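Heme utilization carrier protein (Escherichia coli O157:H7, PDB 2OVI) binds heme and probably carries it inside the cell as part of a bacterial heme-uptake and utilization system. Local coordinates at residues Thr27-Val32 with Leu123-Glu128; Arg34-Ser39 with Ile110-Met115; Cys55-Val60 with Ile135-Asp140. One frame throughout, in Å; residues are numbered along the deposited sequence.

Contact 1 of 3, residues Thr27-Val32 with Leu123-Glu128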
loop_
_atom_site.group_PDB
_atom_site.type_symbol
_atom_site.label_atom_id
_atom_site.label_comp_id
_atom_site.label_asym_id
_atom_site.label_seq_id
_atom_site.Cartn_x
_atom_site.Cartn_y
_atom_site.Cartn_z
ATOM N N THR A 27 -12.140 -20.418 -1.529
ATOM C CA THR A 27 -12.047 -19.993 -2.925
ATOM C C THR A 27 -11.330 -18.640 -3.019
ATOM O O THR A 27 -10.701 -18.208 -2.046
ATOM C CB THR A 27 -13.457 -19.947 -3.581
ATOM O OG1 THR A 27 -13.314 -19.735 -4.979
ATOM C CG2 THR A 27 -14.358 -18.786 -2.971
ATOM N N THR A 28 -11.384 -17.987 -4.181
ATOM C CA THR A 28 -10.691 -16.721 -4.345
ATOM C C THR A 28 -11.652 -15.521 -4.177
ATOM O O THR A 28 -12.865 -15.674 -4.260
ATOM C CB THR A 28 -10.097 -16.610 -5.787
ATOM O OG1 THR A 28 -11.186 -16.597 -6.721
ATOM C CG2 THR A 28 -9.207 -17.773 -6.101
ATOM N N LEU A 29 -11.078 -14.332 -3.969
ATOM C CA LEU A 29 -11.850 -13.107 -3.857
ATOM C C LEU A 29 -12.646 -12.958 -5.166
ATOM O O LEU A 29 -13.792 -12.571 -5.163
ATOM C CB LEU A 29 -10.916 -11.876 -3.746
ATOM C CG LEU A 29 -11.385 -10.647 -2.952
ATOM C CD1 LEU A 29 -10.721 -9.376 -3.511
ATOM C CD2 LEU A 29 -12.892 -10.530 -2.916
ATOM N N LEU A 30 -12.016 -13.272 -6.296
ATOM C CA LEU A 30 -12.711 -13.169 -7.594
ATOM C C LEU A 30 -13.985 -14.044 -7.643
ATOM O O LEU A 30 -15.032 -13.605 -8.081
ATOM C CB LEU A 30 -11.742 -13.559 -8.716
ATOM C CG LEU A 30 -12.077 -13.398 -10.213
ATOM C CD1 LEU A 30 -12.900 -14.514 -10.642
ATOM C CD2 LEU A 30 -12.768 -12.071 -10.487
ATOM N N GLU A 31 -13.903 -15.291 -7.211
ATOM C CA GLU A 31 -15.113 -16.094 -7.278
ATOM C C GLU A 31 -16.214 -15.571 -6.354
ATOM O O GLU A 31 -17.392 -15.681 -6.663
ATOM C CB GLU A 31 -14.780 -17.548 -6.993
ATOM C CG GLU A 31 -13.699 -18.038 -8.009
ATOM C CD GLU A 31 -14.106 -17.751 -9.483
ATOM O OE1 GLU A 31 -13.343 -17.099 -10.249
ATOM O OE2 GLU A 31 -15.217 -18.194 -9.864
ATOM N N VAL A 32 -15.836 -14.996 -5.230
ATOM C CA VAL A 32 -16.851 -14.446 -4.353
ATOM C C VAL A 32 -17.513 -13.240 -5.095
ATOM O O VAL A 32 -18.761 -13.175 -5.193
ATOM C CB VAL A 32 -16.258 -13.965 -2.992
ATOM C CG1 VAL A 32 -17.304 -13.135 -2.220
ATOM C CG2 VAL A 32 -15.848 -15.158 -2.128
ATOM N N LEU A 123 -12.467 -3.366 -8.227
ATOM C CA LEU A 123 -11.377 -4.296 -7.859
ATOM C C LEU A 123 -10.594 -4.712 -9.075
ATOM O O LEU A 123 -11.171 -5.097 -10.071
ATOM C CB LEU A 123 -11.891 -5.547 -7.147
ATOM C CG LEU A 123 -12.323 -5.327 -5.688
ATOM C CD1 LEU A 123 -13.626 -4.610 -5.689
ATOM C CD2 LEU A 123 -12.511 -6.642 -4.944
ATOM N N PHE A 124 -9.264 -4.589 -8.984
ATOM C CA PHE A 124 -8.349 -4.986 -10.085
ATOM C C PHE A 124 -7.709 -6.305 -9.613
ATOM O O PHE A 124 -6.978 -6.343 -8.585
ATOM C CB PHE A 124 -7.267 -3.954 -10.275
ATOM C CG PHE A 124 -7.790 -2.615 -10.726
ATOM C CD1 PHE A 124 -8.251 -1.685 -9.787
ATOM C CD2 PHE A 124 -7.817 -2.304 -12.084
ATOM C CE1 PHE A 124 -8.757 -0.399 -10.234
ATOM C CE2 PHE A 124 -8.312 -1.068 -12.551
ATOM C CZ PHE A 124 -8.782 -0.110 -11.617
ATOM N N PHE A 125 -7.949 -7.372 -10.372
ATOM C CA PHE A 125 -7.448 -8.704 -9.947
ATOM C C PHE A 125 -6.239 -9.228 -10.726
ATOM O O PHE A 125 -6.122 -8.969 -11.914
ATOM C CB PHE A 125 -8.553 -9.775 -10.126
ATOM C CG PHE A 125 -9.728 -9.603 -9.195
ATOM C CD1 PHE A 125 -10.821 -8.776 -9.542
ATOM C CD2 PHE A 125 -9.791 -10.324 -8.006
ATOM C CE1 PHE A 125 -11.940 -8.679 -8.716
ATOM C CE2 PHE A 125 -10.910 -10.229 -7.191
ATOM C CZ PHE A 125 -11.994 -9.388 -7.551
ATOM N N ASN A 126 -5.362 -9.977 -10.053
ATOM C CA ASN A 126 -4.275 -10.634 -10.780
ATOM C C ASN A 126 -4.874 -12.051 -11.151
ATOM O O ASN A 126 -6.019 -12.392 -10.742
ATOM C CB ASN A 126 -2.991 -10.753 -9.913
ATOM C CG ASN A 126 -3.228 -11.439 -8.570
ATOM O OD1 ASN A 126 -2.555 -11.103 -7.594
ATOM N ND2 ASN A 126 -4.179 -12.372 -8.499
ATOM N N LYS A 127 -4.115 -12.871 -11.883
ATOM C CA LYS A 127 -4.619 -14.197 -12.295
ATOM C C LYS A 127 -4.958 -15.169 -11.158
ATOM O O LYS A 127 -5.778 -16.062 -11.312
ATOM C CB LYS A 127 -3.611 -14.883 -13.273
ATOM C CG LYS A 127 -2.242 -15.217 -12.662
ATOM C CD LYS A 127 -1.379 -15.947 -13.707
ATOM C CE LYS A 127 -0.079 -16.450 -13.099
ATOM N NZ LYS A 127 0.664 -15.366 -12.394
ATOM N N GLU A 128 -4.337 -15.005 -9.998
ATOM C CA GLU A 128 -4.657 -15.932 -8.933
ATOM C C GLU A 128 -6.013 -15.565 -8.378
ATOM O O GLU A 128 -6.486 -16.228 -7.469
ATOM C CB GLU A 128 -3.604 -15.909 -7.818
ATOM C CG GLU A 128 -2.261 -16.474 -8.194
ATOM C CD GLU A 128 -1.205 -15.384 -8.381
ATOM O OE1 GLU A 128 -1.229 -14.646 -9.409
ATOM O OE2 GLU A 128 -0.351 -15.260 -7.465
#
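The ring of Phe125 is the flat group at the centre of this contact, and Leu30 lies over one of its faces. Leu30 CD2 stands 3.8 Å from the centroid of the Phe125 ring and only 8° off the ring normal, a CH-pi contact over the middle of the ring. In the plane of the same ring, at its edge, sits Leu29 CB. The rim atom CE2 of Phe125 is 3.4 Å from Leu30 N, so the ring also touches the backbone of the first turn of helix 29-34. With CG of Leu30 anti to the backbone N (chi1 -172°), the side chain crosses the ring at a slant and brings CD2 over its centre. Leu29 CD1 is 3.6 Å from Leu123 CD2 and 3.8 Å from Phe125 CE2, the leucine crossing both side chains at about a right angle.

Thr28 is the N-cap of the helix. Its OG1 accepts from Glu31 N at 3.1 Å with an N-H...O angle of 162°, while its other branch, CG2, is 3.4 Å from Glu128 O in the turn after strand 117-125. Leu29 also packs on Leu18 of helix 18-24, and Leu30 on His106 of the neighbouring strand.

Across the two segments the chemistry is thus apolar at the ring, with the polar capping bond kept within the helix. The side chains of helix 29-34 meet the strand by apolar and CH-pi packing, while a backbone hydrogen bond between Leu30 and Gly129 ties the helix start to the turn that follows the strand.

Contact 2 of 3, residues Arg34-Ser39 with Ile110-Met115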
loop_
_atom_site.group_PDB
_atom_site.type_symbol
_atom_site.label_atom_id
_atom_site.label_comp_id
_atom_site.label_asym_id
_atom_site.label_seq_id
_atom_site.Cartn_x
_atom_site.Cartn_y
_atom_site.Cartn_z
ATOM N N ARG A 34 -17.728 -12.615 -8.189
ATOM C CA ARG A 34 -18.423 -13.106 -9.373
ATOM C C ARG A 34 -19.809 -13.566 -8.942
ATOM O O ARG A 34 -20.762 -13.440 -9.701
ATOM C CB ARG A 34 -17.616 -14.240 -9.988
ATOM C CG ARG A 34 -17.913 -14.614 -11.405
ATOM C CD ARG A 34 -17.096 -15.871 -11.826
ATOM N NE ARG A 34 -15.735 -15.585 -12.286
ATOM C CZ ARG A 34 -15.433 -14.980 -13.435
ATOM N NH1 ARG A 34 -14.154 -14.765 -13.783
ATOM N NH2 ARG A 34 -16.405 -14.563 -14.244
ATOM N N ASN A 35 -19.925 -14.091 -7.725
ATOM C CA ASN A 35 -21.204 -14.510 -7.200
ATOM C C ASN A 35 -22.053 -13.481 -6.431
ATOM O O ASN A 35 -23.127 -13.850 -5.919
ATOM C CB ASN A 35 -21.029 -15.730 -6.331
ATOM C CG ASN A 35 -20.754 -16.953 -7.151
ATOM O OD1 ASN A 35 -19.596 -17.276 -7.460
ATOM N ND2 ASN A 35 -21.829 -17.630 -7.562
ATOM N N LEU A 36 -21.597 -12.234 -6.335
ATOM C CA LEU A 36 -22.350 -11.177 -5.634
ATOM C C LEU A 36 -23.518 -10.711 -6.481
ATOM O O LEU A 36 -23.406 -10.556 -7.725
ATOM C CB LEU A 36 -21.502 -9.919 -5.380
ATOM C CG LEU A 36 -20.681 -9.618 -4.145
ATOM C CD1 LEU A 36 -20.318 -8.130 -4.311
ATOM C CD2 LEU A 36 -21.432 -9.852 -2.822
ATOM N N PRO A 37 -24.651 -10.408 -5.837
ATOM C CA PRO A 37 -25.748 -9.973 -6.719
ATOM C C PRO A 37 -25.363 -8.718 -7.477
ATOM O O PRO A 37 -24.727 -7.807 -6.926
ATOM C CB PRO A 37 -26.945 -9.763 -5.753
ATOM C CG PRO A 37 -26.401 -9.916 -4.341
ATOM C CD PRO A 37 -25.072 -10.652 -4.443
ATOM N N SER A 38 -25.712 -8.682 -8.754
ATOM C CA SER A 38 -25.442 -7.517 -9.610
ATOM C C SER A 38 -23.981 -7.053 -9.903
ATOM O O SER A 38 -23.803 -5.981 -10.495
ATOM C CB SER A 38 -26.231 -6.315 -9.075
ATOM O OG SER A 38 -27.621 -6.583 -9.090
ATOM N N SER A 39 -22.966 -7.817 -9.504
ATOM C CA SER A 39 -21.578 -7.421 -9.775
ATOM C C SER A 39 -21.292 -7.428 -11.281
ATOM O O SER A 39 -21.952 -8.132 -12.056
ATOM C CB SER A 39 -20.580 -8.400 -9.110
ATOM O OG SER A 39 -20.694 -9.694 -9.720
ATOM N N ILE A 110 -18.425 -3.537 -8.022
ATOM C CA ILE A 110 -19.426 -4.136 -7.170
ATOM C C ILE A 110 -20.045 -3.122 -6.218
ATOM O O ILE A 110 -19.444 -2.082 -5.893
ATOM C CB ILE A 110 -18.870 -5.244 -6.287
ATOM C CG1 ILE A 110 -17.801 -4.662 -5.381
ATOM C CG2 ILE A 110 -18.441 -6.443 -7.145
ATOM C CD1 ILE A 110 -17.370 -5.611 -4.234
ATOM N N GLU A 111 -21.236 -3.482 -5.740
ATOM C CA GLU A 111 -21.965 -2.673 -4.765
ATOM C C GLU A 111 -22.571 -3.625 -3.703
ATOM O O GLU A 111 -23.117 -4.672 -4.026
ATOM C CB GLU A 111 -23.089 -1.874 -5.473
ATOM C CG GLU A 111 -22.608 -0.814 -6.349
ATOM C CD GLU A 111 -23.691 -0.309 -7.269
ATOM O OE1 GLU A 111 -23.865 -0.906 -8.355
ATOM O OE2 GLU A 111 -24.366 0.683 -6.914
ATOM N N ARG A 112 -22.463 -3.253 -2.441
ATOM C CA ARG A 112 -22.994 -4.079 -1.367
ATOM C C ARG A 112 -23.011 -3.229 -0.098
ATOM O O ARG A 112 -22.335 -2.204 -0.002
ATOM C CB ARG A 112 -22.095 -5.322 -1.135
ATOM C CG ARG A 112 -20.642 -4.959 -0.718
ATOM C CD ARG A 112 -19.713 -6.187 -0.647
ATOM N NE ARG A 112 -19.334 -6.547 0.719
ATOM C CZ ARG A 112 -19.911 -7.501 1.419
ATOM N NH1 ARG A 112 -19.499 -7.730 2.643
ATOM N NH2 ARG A 112 -20.885 -8.239 0.892
ATOM N N LYS A 113 -23.780 -3.674 0.878
ATOM C CA LYS A 113 -23.863 -2.973 2.134
ATOM C C LYS A 113 -22.785 -3.662 2.955
ATOM O O LYS A 113 -22.602 -4.871 2.843
ATOM C CB LYS A 113 -25.255 -3.179 2.746
ATOM C CG LYS A 113 -25.658 -2.141 3.771
ATOM C CD LYS A 113 -27.034 -2.430 4.371
ATOM C CE LYS A 113 -27.426 -1.374 5.417
ATOM N NZ LYS A 113 -27.590 0.032 4.861
ATOM N N PHE A 114 -22.036 -2.885 3.727
ATOM C CA PHE A 114 -20.997 -3.419 4.598
ATOM C C PHE A 114 -21.005 -2.575 5.871
ATOM O O PHE A 114 -20.768 -1.358 5.830
ATOM C CB PHE A 114 -19.633 -3.334 3.908
ATOM C CG PHE A 114 -18.448 -3.586 4.824
ATOM C CD1 PHE A 114 -17.699 -2.521 5.344
ATOM C CD2 PHE A 114 -18.040 -4.892 5.109
ATOM C CE1 PHE A 114 -16.554 -2.766 6.135
ATOM C CE2 PHE A 114 -16.901 -5.145 5.895
ATOM C CZ PHE A 114 -16.158 -4.092 6.402
ATOM N N MET A 115 -21.279 -3.205 7.009
ATOM C CA MET A 115 -21.333 -2.444 8.264
ATOM C C MET A 115 -22.456 -1.420 8.191
ATOM O O MET A 115 -22.304 -0.284 8.644
ATOM C CB MET A 115 -20.021 -1.698 8.514
ATOM C CG MET A 115 -18.880 -2.587 8.896
ATOM S SD MET A 115 -17.435 -1.608 9.225
ATOM C CE MET A 115 -17.994 -0.601 10.591
HETATM O O HOH W 1 -24.082 -7.075 -4.438
#
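Helix 29-34 is joined to strand 40-43, an outermost strand of the six-stranded antiparallel sheet, by a type II beta turn from Leu36 to Ser39, and this connection packs on the adjacent strand 106-114. The turn is closed by Ser39 N donating to Leu36 O at 3.3 Å. Ser38 has positive phi (63°), as the third position of a type II turn requires. The closest pair of CA atoms across the contact is that of Ser39 and Ile110, 4.7 Å apart.

Leu36 carries most of the apolar contact. Its CD1 branch meets Ile110 at the branch point, 3.8 Å from CB, and is equally near CG2 of that residue; the two side chains cross at about a right angle. Ile110 CG2 is anti to its own carbonyl carbon, which lets this methyl touch both turn residues, lying 3.5 Å from Ser39 CB as well. The hydroxyl of Ser39 is engaged elsewhere, bonded to Val33 O at the end of the preceding helix. The arginine chain of Arg112 bends at chi3 (-109°), turning its guanidinium to where the second methyl of Leu36, CD2, approaches it obliquely, 4.1 Å from Arg112 NH2. Leu18 of helix 18-24 touches Leu36, Ile110 and Arg112 alike, so the cluster is shared by three parts of the fold. On the strand's other side Glu111 OE2 is bonded to His154 NE2 of helix 147-160.

The polar link between turn and strand is made by one water, which donates to Pro37 O at 2.7 Å and to Glu111 O at 2.6 Å.

Contact 3 of 3, residues Cys55-Val60 with Ile135-Asp140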
loop_
_atom_site.group_PDB
_atom_site.type_symbol
_atom_site.label_atom_id
_atom_site.label_comp_id
_atom_site.label_asym_id
_atom_site.label_seq_id
_atom_site.Cartn_x
_atom_site.Cartn_y
_atom_site.Cartn_z
ATOM N N CYS A 55 -10.481 8.457 -13.293
ATOM C CA CYS A 55 -9.620 9.625 -13.112
ATOM C C CYS A 55 -10.421 10.918 -13.186
ATOM O O CYS A 55 -9.983 11.930 -12.676
ATOM C CB CYS A 55 -8.525 9.709 -14.199
ATOM S SG CYS A 55 -7.222 8.668 -13.670
ATOM N N GLU A 56 -11.579 10.869 -13.824
ATOM C CA GLU A 56 -12.420 12.064 -13.964
ATOM C C GLU A 56 -13.463 12.230 -12.840
ATOM O O GLU A 56 -14.212 13.184 -12.869
ATOM C CB GLU A 56 -13.199 12.012 -15.283
ATOM C CG GLU A 56 -12.354 11.763 -16.530
ATOM C CD GLU A 56 -11.492 12.953 -16.928
ATOM O OE1 GLU A 56 -10.836 13.562 -16.043
ATOM O OE2 GLU A 56 -11.461 13.280 -18.146
ATOM N N TRP A 57 -13.509 11.315 -11.866
ATOM C CA TRP A 57 -14.543 11.367 -10.831
ATOM C C TRP A 57 -14.289 12.188 -9.579
ATOM O O TRP A 57 -15.160 12.306 -8.716
ATOM C CB TRP A 57 -14.906 9.959 -10.367
ATOM C CG TRP A 57 -15.531 9.068 -11.373
ATOM C CD1 TRP A 57 -15.968 9.385 -12.631
ATOM C CD2 TRP A 57 -15.821 7.691 -11.183
ATOM N NE1 TRP A 57 -16.516 8.281 -13.231
ATOM C CE2 TRP A 57 -16.454 7.228 -12.358
ATOM C CE3 TRP A 57 -15.619 6.797 -10.114
ATOM C CZ2 TRP A 57 -16.869 5.884 -12.522
ATOM C CZ3 TRP A 57 -16.015 5.460 -10.270
ATOM C CH2 TRP A 57 -16.645 5.027 -11.476
ATOM N N GLY A 58 -13.121 12.746 -9.433
ATOM C CA GLY A 58 -12.937 13.473 -8.189
ATOM C C GLY A 58 -12.312 12.594 -7.115
ATOM O O GLY A 58 -11.591 11.636 -7.409
ATOM N N ASN A 59 -12.560 12.915 -5.867
ATOM C CA ASN A 59 -11.962 12.142 -4.812
ATOM C C ASN A 59 -12.528 10.757 -4.627
ATOM O O ASN A 59 -13.773 10.560 -4.676
ATOM C CB ASN A 59 -12.028 12.908 -3.503
ATOM C CG ASN A 59 -11.144 14.134 -3.520
ATOM O OD1 ASN A 59 -11.198 14.939 -4.454
ATOM N ND2 ASN A 59 -10.320 14.283 -2.490
ATOM N N VAL A 60 -11.581 9.813 -4.469
ATOM C CA VAL A 60 -11.846 8.414 -4.231
ATOM C C VAL A 60 -10.785 7.894 -3.280
ATOM O O VAL A 60 -9.807 8.579 -2.942
ATOM C CB VAL A 60 -11.850 7.569 -5.566
ATOM C CG1 VAL A 60 -12.952 8.122 -6.531
ATOM C CG2 VAL A 60 -10.544 7.648 -6.278
ATOM N N ILE A 135 -10.358 0.407 -5.532
ATOM C CA ILE A 135 -10.705 1.832 -5.470
ATOM C C ILE A 135 -12.187 1.847 -4.983
ATOM O O ILE A 135 -13.064 1.126 -5.545
ATOM C CB ILE A 135 -10.697 2.531 -6.793
ATOM C CG1 ILE A 135 -9.327 2.474 -7.509
ATOM C CG2 ILE A 135 -11.179 3.994 -6.553
ATOM C CD1 ILE A 135 -8.250 3.167 -6.816
ATOM N N PHE A 136 -12.446 2.675 -3.982
ATOM C CA PHE A 136 -13.790 2.835 -3.353
ATOM C C PHE A 136 -14.291 4.235 -3.634
ATOM O O PHE A 136 -13.532 5.202 -3.564
ATOM C CB PHE A 136 -13.726 2.665 -1.822
ATOM C CG PHE A 136 -13.513 1.254 -1.398
ATOM C CD1 PHE A 136 -12.227 0.731 -1.293
ATOM C CD2 PHE A 136 -14.597 0.424 -1.145
ATOM C CE1 PHE A 136 -12.019 -0.589 -0.942
ATOM C CE2 PHE A 136 -14.408 -0.918 -0.793
ATOM C CZ PHE A 136 -13.109 -1.428 -0.687
ATOM N N LEU A 137 -15.577 4.335 -3.952
ATOM C CA LEU A 137 -16.196 5.620 -4.279
ATOM C C LEU A 137 -16.072 6.467 -3.074
ATOM O O LEU A 137 -16.081 5.945 -1.974
ATOM C CB LEU A 137 -17.659 5.439 -4.666
ATOM C CG LEU A 137 -17.746 5.657 -6.183
ATOM C CD1 LEU A 137 -16.763 4.722 -6.844
ATOM C CD2 LEU A 137 -19.214 5.420 -6.729
ATOM N N GLY A 138 -15.896 7.765 -3.313
ATOM C CA GLY A 138 -15.755 8.720 -2.242
ATOM C C GLY A 138 -17.055 8.943 -1.485
ATOM O O GLY A 138 -18.165 8.811 -2.044
ATOM N N ARG A 139 -16.874 9.290 -0.212
ATOM C CA ARG A 139 -17.937 9.576 0.747
ATOM C C ARG A 139 -18.459 11.013 0.707
ATOM O O ARG A 139 -18.561 11.639 -0.362
ATOM C CB ARG A 139 -17.438 9.302 2.161
ATOM C CG ARG A 139 -17.276 7.843 2.456
ATOM C CD ARG A 139 -18.618 7.201 2.549
ATOM N NE ARG A 139 -18.515 5.751 2.461
ATOM C CZ ARG A 139 -19.563 4.933 2.436
ATOM N NH1 ARG A 139 -19.363 3.619 2.345
ATOM N NH2 ARG A 139 -20.807 5.424 2.516
ATOM N N ASP A 140 -18.784 11.521 1.895
ATOM C CA ASP A 140 -19.345 12.856 2.049
ATOM C C ASP A 140 -18.957 13.400 3.396
ATOM O O ASP A 140 -18.409 12.674 4.222
ATOM C CB ASP A 140 -20.873 12.774 2.029
ATOM C CG ASP A 140 -21.492 13.769 1.097
ATOM O OD1 ASP A 140 -22.735 13.839 1.070
ATOM O OD2 ASP A 140 -20.739 14.472 0.383
#
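A chi1 of -60° puts Val60 CG1 anti to the carbonyl carbon and leaves CG2 between the backbone N and the carbonyl carbon; with CG2 of Ile135 anti to its own N, the two CG2 methyls of Val60 and Ile135 meet at 3.7 Å. Val60 CB also lies 3.5 Å from Phe136 O, so the valine rests on the strand backbone as well as on the isoleucine. A second pairing depends on Leu137, whose CB bond leads away from the opposite segment. Its chi1 of -107°, away from the usual staggered values, together with a chi2 of 54°, brings CD1 back to Trp57, 3.6 Å from CZ3 on the benzene half of the indole. That approach is oblique to the ring, and helix 147-160 packs on both residues: Trp57 touches Ala152 and Phe153, and Leu137 touches Gln149.

Further along, Asn59 O lies 3.6 Å from Gly138 CA.

The contact joins the start of strand 59-65 to the end of strand 131-137. Here apolar side chains, Val60 on Ile135 and Leu137 on Trp57, hold the two ends together by van der Waals packing, while backbone bonding of Phe136 with Thr61 continues the antiparallel sheet.

Overall arrangement
All three contacts reach the six-stranded antiparallel sheet. Contacts 1 and 2 lie side by side, centres about 14 Å apart, and touch where Leu123 CD1 comes 4.1 Å from Ile110 CD1 on neighbouring strands; along the chain, contact 2 is nested within the loop closed by contact 1. Contact 3 is on the opposite side of the chain's centre from contact 1, with about 22 Å between their centres, yet Phe124 CE1 and Ile135 CG1 still meet at 4.0 Å. Contacts 2 and 3 do not touch: their centres are about 18 Å apart and their nearest atoms about 6 Å. How the three lie relative to the heme site is left open.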